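Local coordinates for 5-methylthioribose-1-phosphate isomerase (Saccharomyces cerevisiae, PDB 1W2W), which interconverts 5-methylthioribose 1-phosphate and 5-methylthioribulose 1-phosphate in the methionine salvage pathway, this chain being the N-terminal half of the enzyme, at residues E14-K19 with V64-Q69; L21-L26 with M48-A53; D145-N150 with A187-G192. All blocks are in the same frame, centred on the assembly; numbering follows the deposited sequence.

All three contacts lie in the N-terminal half of the isomerase, around helix 53-73. Interaction 1 packs the run into strand 17-21, and V18 within it, against the second half of that helix; it is buried, apolar around one glutamine amide, with one solvent-facing edge. Interaction 2 adjoins it in sequence, in loops, and its chemistry turns polar: amides, a carboxylate, an arginine and a bound sulfate, close to the predicted transition-state stabiliser. Interaction 3 is partly buried and ties helix 129-168 to loop 187-192 through one carboxylate oxygen and a leucine side chain. Interactions 2 and 3 touch, A187 packing against R51 and G52; 1 and 3 are about 10 Å apart at their nearest atoms.

Interaction 1: residues E14-K19 with V64-Q69; sequences ENVSVK and VLTEVQ
V16 meets Q69 with both its backbone and its side chain. Its N-H reaches OE1 of Q69 at 2.9 Å (N-H...O 159°), lying in the plane of the amide carbonyl, and the same oxygen takes a second bond from a water (2.7 Å from the water to OE1) that also donates to V16 O. The other end of the amide, NE2, is held by P13 O and D133, which fixes the flip of the group. Next to it the packing is apolar and close. V16 CG2, placed between its own N and carbonyl carbon (the -59° chi1 puts CG1 beside N), sits 3.8 Å from L65 CD2, and V18 CG2 comes to 3.7 Å from T66 CG2, each pair of side chains crossing at about a right angle. V16 leads into 17-21, the middle strand of a three-stranded antiparallel sheet, and V18 lies in it; F8 of strand 6-9 and Y137 of helix 129-168 also touch V16. Towards E14 and N15 the contact opens out to solvent. On this side the E14 carbonyl O lies 3.3 Å from Q69 CD, while the E14 side chain forms a salt bridge with K72, farther along the same helix.

Interaction 2: residues L21-L26 with M48-A53; sequences LDQLLL and MQVRGA. With SO4 (sulfate ion), chain I.
R51 bends its side chain sharply: CG takes the position between the backbone N and the carbonyl carbon (chi1 35°), the chain bends again at chi2 and chi3, and the guanidinium meets both Q23 and a sulfate ion at its edge. NH1 donates to Q23 OE1 at 3.0 Å on a carbonyl lone pair, with the amide and guanidinium planes 85° apart. On the sulfate side NE reaches O3 at 2.9 Å, and NH2 makes a longer bond to the same oxygen. G52 N adds a straight bond to sulfate O1, also 2.9 Å. G52 stands at the N-cap of helix 53-73, so the anion lies by the start of that helix.

The two loops are pinned by backbone and side chain together. Q23 N donates to Q49 O at 2.8 Å. D22 and Q49 cross obliquely, carboxylate and amide planes 74° apart, with Q49 CG against D22 OD1. Q49 NE2, with the acceptor in its own amide plane, gives a 3.0 Å bond to D22 OD2 from well above the carboxylate plane. OD1 accepts from L24 N two residues on, an Asx turn that leaves the carboxylate gripped on both oxygens. L24 packs beside it, CD1 3.8 Å from Q49 CG and CD2 near the M48 carbonyl. M48 closes the preceding helix in a Schellman motif, and its carbonyl is also bonded to an aromatic side chain of another chain.

R51 NH2 has a second bond, to N182 O, beside C181, the predicted transition-state stabiliser about 4 Å from the R51 side chain. The sulfate, probably from the crystallisation liquor and also bonded by R106 of a neighbouring subunit, may mark where the substrate phosphate is held, and Q23 would position R51 from the second shell.

Interaction 3: residues D145-N150 with A187-G192; sequences DEDLAN and ATSGYG
Helix turn 145-150 and the irregular loop 187-192 come closest at L148 and S189, whose CA atoms lie 5.6 Å apart. The grip itself belongs to D147. Its CG stands anti to the backbone N (chi1 -175°), and OD2 takes two bonds from one residue: S189 OG donates at 2.8 Å on the anti lone pair, and S189 N at 3.0 Å from above the carboxylate plane. The serine thus meets the oxygen with both hydroxyl and amide, and T188 CB rests against it at 3.5 Å. An alanine in place of D147 would probably leave S189 N without its acceptor and let the S189 hydroxyl turn, weakening the tie between loop and helix.

The loop is also braced from within. T188 OG1 accepts from G190 N at 3.0 Å, an ST turn, and the threonine hydroxyl is further bonded to G184 O. Beside this turn, L148 CD1 meets the loop, 3.5 Å from G190 O and 4.1 Å from Y191 CB. G190 lies where a side chain could hardly fit: a CB would be tight against L148 CD1, and the backbone angles (136° and 151°) would press it onto the preceding carbonyl. The carbonyl of G190 is in turn bonded to N151, one turn further along the helix from D147.

The loop is touched by three helices. P54 at the start of helix 53-73 touches both D147 and T188, I58 touches S189, and Y191 leans on M152 of helix 129-168 while its hydroxyl bonds S200 of helix 194-210. Strand 174-179 feeds into this region, and the loop carries the chain on from it to helix 194-210.

Interaction 1: residues E14-K19 with V64-Q69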
loop_
_atom_site.group_PDB
_atom_site.type_symbol
_atom_site.label_atom_id
_atom_site.label_comp_id
_atom_site.label_asym_id
_atom_site.label_seq_id
_atom_site.Cartn_x
_atom_site.Cartn_y
_atom_site.Cartn_z
ATOM N N GLU A 14 3.535 -30.262 -33.847
ATOM C CA GLU A 14 4.752 -30.978 -33.458
ATOM C C GLU A 14 5.933 -30.087 -33.071
ATOM O O GLU A 14 6.986 -30.583 -32.661
ATOM C CB GLU A 14 5.155 -31.977 -34.544
ATOM C CG GLU A 14 4.403 -33.295 -34.448
ATOM C CD GLU A 14 4.768 -34.284 -35.539
ATOM O OE1 GLU A 14 5.962 -34.618 -35.690
ATOM O OE2 GLU A 14 3.853 -34.737 -36.248
ATOM N N ASN A 15 5.756 -28.776 -33.185
ATOM C CA ASN A 15 6.860 -27.830 -33.062
ATOM C C ASN A 15 6.291 -26.498 -32.585
ATOM O O ASN A 15 6.404 -25.490 -33.283
ATOM C CB ASN A 15 7.523 -27.636 -34.438
ATOM C CG ASN A 15 8.780 -26.795 -34.387
ATOM O OD1 ASN A 15 9.551 -26.840 -33.425
ATOM N ND2 ASN A 15 9.005 -26.017 -35.447
ATOM N N VAL A 16 5.678 -26.490 -31.410
ATOM C CA VAL A 16 5.017 -25.265 -30.952
ATOM C C VAL A 16 6.059 -24.251 -30.514
ATOM O O VAL A 16 7.187 -24.619 -30.174
ATOM C CB VAL A 16 4.021 -25.508 -29.795
ATOM C CG1 VAL A 16 2.933 -26.491 -30.201
ATOM C CG2 VAL A 16 4.729 -25.968 -28.517
ATOM N N SER A 17 5.692 -22.972 -30.516
ATOM C CA SER A 17 6.545 -21.990 -29.866
ATOM C C SER A 17 5.776 -21.296 -28.749
ATOM O O SER A 17 4.554 -21.136 -28.812
ATOM C CB SER A 17 7.138 -21.003 -30.874
ATOM O OG SER A 17 6.120 -20.154 -31.365
ATOM N N VAL A 18 6.510 -20.918 -27.714
ATOM C CA VAL A 18 5.908 -20.301 -26.540
ATOM C C VAL A 18 6.851 -19.183 -26.123
ATOM O O VAL A 18 8.052 -19.400 -26.001
ATOM C CB VAL A 18 5.748 -21.332 -25.399
ATOM C CG1 VAL A 18 5.176 -20.673 -24.157
ATOM C CG2 VAL A 18 4.868 -22.499 -25.846
ATOM N N LYS A 19 6.318 -17.982 -25.915
ATOM C CA LYS A 19 7.093 -16.913 -25.280
ATOM C C LYS A 19 6.160 -16.182 -24.316
ATOM O O LYS A 19 4.952 -16.190 -24.516
ATOM C CB LYS A 19 7.706 -15.962 -26.320
ATOM C CG LYS A 19 6.707 -15.100 -27.081
ATOM C CD LYS A 19 7.402 -14.332 -28.205
ATOM C CE LYS A 19 6.472 -13.302 -28.831
ATOM N NZ LYS A 19 7.086 -12.685 -30.044
ATOM N N VAL A 64 6.517 -28.065 -20.340
ATOM C CA VAL A 64 6.686 -29.516 -20.466
ATOM C C VAL A 64 6.605 -29.906 -21.945
ATOM O O VAL A 64 7.408 -30.708 -22.453
ATOM C CB VAL A 64 5.610 -30.275 -19.659
ATOM C CG1 VAL A 64 5.870 -31.782 -19.713
ATOM C CG2 VAL A 64 5.590 -29.827 -18.204
ATOM N N LEU A 65 5.637 -29.335 -22.653
ATOM C CA LEU A 65 5.498 -29.624 -24.076
ATOM C C LEU A 65 6.703 -29.135 -24.882
ATOM O O LEU A 65 7.224 -29.870 -25.723
ATOM C CB LEU A 65 4.186 -29.067 -24.647
ATOM C CG LEU A 65 3.982 -29.247 -26.163
ATOM C CD1 LEU A 65 3.921 -30.735 -26.541
ATOM C CD2 LEU A 65 2.714 -28.537 -26.621
ATOM N N THR A 66 7.168 -27.913 -24.652
ATOM C CA THR A 66 8.356 -27.466 -25.382
ATOM C C THR A 66 9.559 -28.355 -25.066
ATOM O O THR A 66 10.383 -28.614 -25.949
ATOM C CB THR A 66 8.705 -25.978 -25.126
ATOM O OG1 THR A 66 8.808 -25.728 -23.722
ATOM C CG2 THR A 66 7.594 -25.056 -25.583
ATOM N N GLU A 67 9.660 -28.820 -23.822
ATOM C CA GLU A 67 10.766 -29.696 -23.440
ATOM C C GLU A 67 10.719 -31.021 -24.197
ATOM O O GLU A 67 11.736 -31.473 -24.739
ATOM C CB GLU A 67 10.829 -29.947 -21.931
ATOM C CG GLU A 67 11.939 -30.927 -21.570
ATOM C CD GLU A 67 12.481 -30.715 -20.176
ATOM O OE1 GLU A 67 12.740 -31.717 -19.480
ATOM O OE2 GLU A 67 12.651 -29.544 -19.773
ATOM N N VAL A 68 9.551 -31.657 -24.250
ATOM C CA VAL A 68 9.503 -32.965 -24.898
ATOM C C VAL A 68 9.697 -32.837 -26.400
ATOM O O VAL A 68 10.255 -33.733 -27.048
ATOM C CB VAL A 68 8.240 -33.772 -24.552
ATOM C CG1 VAL A 68 8.141 -34.013 -23.043
ATOM C CG2 VAL A 68 7.023 -33.092 -25.083
ATOM N N GLN A 69 9.253 -31.718 -26.965
ATOM C CA GLN A 69 9.467 -31.491 -28.389
ATOM C C GLN A 69 10.915 -31.182 -28.715
ATOM O O GLN A 69 11.417 -31.581 -29.768
ATOM C CB GLN A 69 8.524 -30.419 -28.934
ATOM C CG GLN A 69 7.070 -30.835 -28.730
ATOM C CD GLN A 69 6.097 -30.015 -29.535
ATOM O OE1 GLN A 69 6.350 -28.838 -29.816
ATOM N NE2 GLN A 69 4.985 -30.627 -29.922
HETATM O O HOH W 1 8.159 -26.905 -29.291
#

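Interaction 2: residues L21-L26 with M48-A53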
loop_
_atom_site.group_PDB
_atom_site.type_symbol
_atom_site.label_atom_id
_atom_site.label_comp_id
_atom_site.label_asym_id
_atom_site.label_seq_id
_atom_site.Cartn_x
_atom_site.Cartn_y
_atom_site.Cartn_z
ATOM N N LEU A 21 5.301 -12.657 -21.664
ATOM C CA LEU A 21 5.638 -11.288 -21.306
ATOM C C LEU A 21 6.335 -11.306 -19.960
ATOM O O LEU A 21 5.902 -12.010 -19.059
ATOM C CB LEU A 21 4.366 -10.457 -21.172
ATOM C CG LEU A 21 3.814 -9.761 -22.411
ATOM C CD1 LEU A 21 2.618 -8.935 -21.985
ATOM C CD2 LEU A 21 4.882 -8.896 -23.070
ATOM N N ASP A 22 7.391 -10.515 -19.812
ATOM C CA ASP A 22 7.999 -10.366 -18.494
ATOM C C ASP A 22 7.178 -9.369 -17.674
ATOM O O ASP A 22 7.299 -8.139 -17.833
ATOM C CB ASP A 22 9.436 -9.873 -18.629
ATOM C CG ASP A 22 10.180 -9.911 -17.317
ATOM O OD1 ASP A 22 9.510 -9.902 -16.253
ATOM O OD2 ASP A 22 11.431 -9.969 -17.256
ATOM N N GLN A 23 6.334 -9.891 -16.789
ATOM C CA GLN A 23 5.410 -9.008 -16.090
ATOM C C GLN A 23 6.069 -8.176 -15.009
ATOM O O GLN A 23 5.437 -7.268 -14.459
ATOM C CB GLN A 23 4.236 -9.797 -15.527
ATOM C CG GLN A 23 3.413 -10.478 -16.623
ATOM C CD GLN A 23 2.169 -11.131 -16.067
ATOM O OE1 GLN A 23 1.437 -10.519 -15.291
ATOM N NE2 GLN A 23 1.930 -12.384 -16.449
ATOM N N LEU A 24 7.325 -8.476 -14.697
ATOM C CA LEU A 24 8.074 -7.640 -13.773
ATOM C C LEU A 24 8.331 -6.266 -14.392
ATOM O O LEU A 24 8.495 -5.296 -13.660
ATOM C CB LEU A 24 9.417 -8.281 -13.388
ATOM C CG LEU A 24 9.427 -9.624 -12.648
ATOM C CD1 LEU A 24 10.870 -10.095 -12.577
ATOM C CD2 LEU A 24 8.856 -9.483 -11.237
ATOM N N LEU A 25 8.371 -6.196 -15.724
ATOM C CA LEU A 25 8.819 -5.008 -16.449
ATOM C C LEU A 25 7.682 -4.137 -17.001
ATOM O O LEU A 25 7.918 -3.014 -17.469
ATOM C CB LEU A 25 9.774 -5.420 -17.576
ATOM C CG LEU A 25 10.954 -6.295 -17.126
ATOM C CD1 LEU A 25 11.863 -6.603 -18.315
ATOM C CD2 LEU A 25 11.741 -5.624 -16.004
ATOM N N LEU A 26 6.449 -4.648 -16.939
ATOM C CA LEU A 26 5.289 -3.895 -17.403
ATOM C C LEU A 26 5.001 -2.743 -16.432
ATOM O O LEU A 26 5.423 -2.798 -15.277
ATOM C CB LEU A 26 4.067 -4.816 -17.512
ATOM C CG LEU A 26 4.092 -5.922 -18.585
ATOM C CD1 LEU A 26 2.957 -6.937 -18.355
ATOM C CD2 LEU A 26 3.949 -5.318 -19.965
HETATM N N MSE A 48 8.344 -14.794 -10.880
HETATM C CA MSE A 48 7.130 -13.987 -11.100
HETATM C C MSE A 48 7.184 -13.128 -12.359
HETATM O O MSE A 48 6.533 -12.076 -12.472
HETATM C CB MSE A 48 6.763 -13.177 -9.858
HETATM C CG MSE A 48 6.416 -14.078 -8.684
HETATM SE SE MSE A 48 5.800 -13.109 -7.103
HETATM C CE MSE A 48 4.036 -12.452 -7.743
ATOM N N GLN A 49 7.956 -13.601 -13.329
ATOM C CA GLN A 49 7.911 -13.027 -14.657
ATOM C C GLN A 49 6.602 -13.405 -15.331
ATOM O O GLN A 49 6.037 -12.599 -16.059
ATOM C CB GLN A 49 9.084 -13.501 -15.507
ATOM C CG GLN A 49 10.414 -12.918 -15.073
ATOM C CD GLN A 49 11.557 -13.544 -15.833
ATOM O OE1 GLN A 49 11.814 -14.734 -15.675
ATOM N NE2 GLN A 49 12.234 -12.758 -16.666
ATOM N N VAL A 50 6.128 -14.621 -15.079
ATOM C CA VAL A 50 4.726 -14.962 -15.317
ATOM C C VAL A 50 4.097 -15.130 -13.941
ATOM O O VAL A 50 4.671 -15.785 -13.061
ATOM C CB VAL A 50 4.599 -16.307 -16.081
ATOM C CG1 VAL A 50 3.131 -16.684 -16.260
ATOM C CG2 VAL A 50 5.283 -16.232 -17.444
ATOM N N ARG A 51 2.918 -14.548 -13.735
ATOM C CA ARG A 51 2.200 -14.806 -12.497
ATOM C C ARG A 51 0.708 -14.702 -12.760
ATOM O O ARG A 51 0.292 -14.468 -13.899
ATOM C CB ARG A 51 2.660 -13.881 -11.360
ATOM C CG ARG A 51 3.057 -12.452 -11.775
ATOM C CD ARG A 51 1.929 -11.674 -12.449
ATOM N NE ARG A 51 0.720 -11.691 -11.625
ATOM C CZ ARG A 51 -0.508 -11.428 -12.058
ATOM N NH1 ARG A 51 -0.722 -11.112 -13.328
ATOM N NH2 ARG A 51 -1.534 -11.481 -11.206
ATOM N N GLY A 52 -0.102 -14.906 -11.732
ATOM C CA GLY A 52 -1.511 -15.165 -11.974
ATOM C C GLY A 52 -1.767 -16.657 -11.997
ATOM O O GLY A 52 -1.121 -17.395 -12.743
ATOM N N ALA A 53 -2.709 -17.115 -11.178
ATOM C CA ALA A 53 -2.819 -18.560 -10.956
ATOM C C ALA A 53 -2.957 -19.400 -12.237
ATOM O O ALA A 53 -2.193 -20.356 -12.432
ATOM C CB ALA A 53 -3.939 -18.888 -9.968
HETATM S S SO4 I . 0.236 -13.738 -8.152
HETATM O O1 SO4 I . 0.581 -14.912 -8.960
HETATM O O2 SO4 I . 1.062 -13.755 -6.943
HETATM O O3 SO4 I . 0.535 -12.529 -8.896
HETATM O O4 SO4 I . -1.171 -13.817 -7.780
#

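Interaction 3: residues D145-N150 with A187-G192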
loop_
_atom_site.group_PDB
_atom_site.type_symbol
_atom_site.label_atom_id
_atom_site.label_comp_id
_atom_site.label_asym_id
_atom_site.label_seq_id
_atom_site.Cartn_x
_atom_site.Cartn_y
_atom_site.Cartn_z
ATOM N N ASP A 145 -7.873 -23.262 -24.180
ATOM C CA ASP A 145 -9.109 -22.833 -24.829
ATOM C C ASP A 145 -10.274 -22.827 -23.838
ATOM O O ASP A 145 -11.139 -21.941 -23.879
ATOM C CB ASP A 145 -9.433 -23.732 -26.021
ATOM C CG ASP A 145 -8.460 -23.544 -27.167
ATOM O OD1 ASP A 145 -7.671 -22.569 -27.141
ATOM O OD2 ASP A 145 -8.424 -24.329 -28.141
ATOM N N GLU A 146 -10.294 -23.815 -22.950
ATOM C CA GLU A 146 -11.268 -23.826 -21.862
ATOM C C GLU A 146 -11.059 -22.679 -20.875
ATOM O O GLU A 146 -12.029 -22.107 -20.379
ATOM C CB GLU A 146 -11.291 -25.173 -21.132
ATOM C CG GLU A 146 -11.811 -26.323 -22.002
ATOM C CD GLU A 146 -11.729 -27.679 -21.330
ATOM O OE1 GLU A 146 -11.542 -27.754 -20.094
ATOM O OE2 GLU A 146 -11.855 -28.698 -22.041
ATOM N N ASP A 147 -9.810 -22.328 -20.581
ATOM C CA ASP A 147 -9.570 -21.200 -19.678
ATOM C C ASP A 147 -10.234 -19.931 -20.218
ATOM O O ASP A 147 -10.951 -19.250 -19.495
ATOM C CB ASP A 147 -8.075 -20.989 -19.443
ATOM C CG ASP A 147 -7.798 -19.906 -18.431
ATOM O OD1 ASP A 147 -7.825 -20.226 -17.228
ATOM O OD2 ASP A 147 -7.552 -18.724 -18.753
ATOM N N LEU A 148 -10.017 -19.640 -21.498
ATOM C CA LEU A 148 -10.583 -18.448 -22.128
ATOM C C LEU A 148 -12.109 -18.514 -22.193
ATOM O O LEU A 148 -12.796 -17.545 -21.861
ATOM C CB LEU A 148 -10.006 -18.280 -23.539
ATOM C CG LEU A 148 -10.574 -17.146 -24.391
ATOM C CD1 LEU A 148 -10.289 -15.795 -23.716
ATOM C CD2 LEU A 148 -9.916 -17.203 -25.759
ATOM N N ALA A 149 -12.644 -19.653 -22.625
ATOM C CA ALA A 149 -14.089 -19.783 -22.747
ATOM C C ALA A 149 -14.745 -19.680 -21.369
ATOM O O ALA A 149 -15.808 -19.068 -21.228
ATOM C CB ALA A 149 -14.463 -21.108 -23.389
ATOM N N ASN A 150 -14.111 -20.287 -20.368
ATOM C CA ASN A 150 -14.673 -20.282 -19.025
ATOM C C ASN A 150 -14.533 -18.892 -18.395
ATOM O O ASN A 150 -15.381 -18.481 -17.606
ATOM C CB ASN A 150 -14.023 -21.360 -18.141
ATOM C CG ASN A 150 -14.448 -22.770 -18.522
ATOM O OD1 ASN A 150 -15.487 -22.960 -19.153
ATOM N ND2 ASN A 150 -13.643 -23.765 -18.144
ATOM N N ALA A 187 -3.151 -12.421 -16.355
ATOM C CA ALA A 187 -3.114 -13.460 -15.322
ATOM C C ALA A 187 -3.621 -14.809 -15.819
ATOM O O ALA A 187 -3.642 -15.778 -15.059
ATOM C CB ALA A 187 -3.921 -13.015 -14.096
ATOM N N THR A 188 -4.030 -14.865 -17.084
ATOM C CA THR A 188 -4.825 -15.991 -17.592
ATOM C C THR A 188 -4.539 -16.191 -19.082
ATOM O O THR A 188 -3.596 -15.624 -19.621
ATOM C CB THR A 188 -6.355 -15.777 -17.392
ATOM O OG1 THR A 188 -6.844 -14.719 -18.240
ATOM C CG2 THR A 188 -6.716 -15.365 -15.965
ATOM N N SER A 189 -5.366 -16.984 -19.760
ATOM C CA SER A 189 -5.223 -17.137 -21.201
ATOM C C SER A 189 -5.842 -15.931 -21.914
ATOM O O SER A 189 -5.739 -15.814 -23.147
ATOM C CB SER A 189 -5.909 -18.431 -21.673
ATOM O OG SER A 189 -7.315 -18.322 -21.488
ATOM N N GLY A 190 -6.488 -15.040 -21.160
ATOM C CA GLY A 190 -7.189 -13.916 -21.758
ATOM C C GLY A 190 -8.557 -13.678 -21.141
ATOM O O GLY A 190 -9.193 -14.613 -20.664
ATOM N N TYR A 191 -8.991 -12.423 -21.155
ATOM C CA TYR A 191 -10.279 -11.992 -20.592
ATOM C C TYR A 191 -10.328 -11.921 -19.049
ATOM O O TYR A 191 -10.625 -10.870 -18.471
ATOM C CB TYR A 191 -11.452 -12.800 -21.148
ATOM C CG TYR A 191 -12.767 -12.078 -20.985
ATOM C CD1 TYR A 191 -13.122 -11.059 -21.860
ATOM C CD2 TYR A 191 -13.640 -12.397 -19.952
ATOM C CE1 TYR A 191 -14.313 -10.386 -21.725
ATOM C CE2 TYR A 191 -14.837 -11.730 -19.802
ATOM C CZ TYR A 191 -15.164 -10.718 -20.693
ATOM O OH TYR A 191 -16.344 -10.025 -20.588
ATOM N N GLY A 192 -10.014 -13.027 -18.378
ATOM C CA GLY A 192 -9.731 -12.959 -16.953
ATOM C C GLY A 192 -10.896 -13.427 -16.094
ATOM O O GLY A 192 -11.968 -13.785 -16.600
#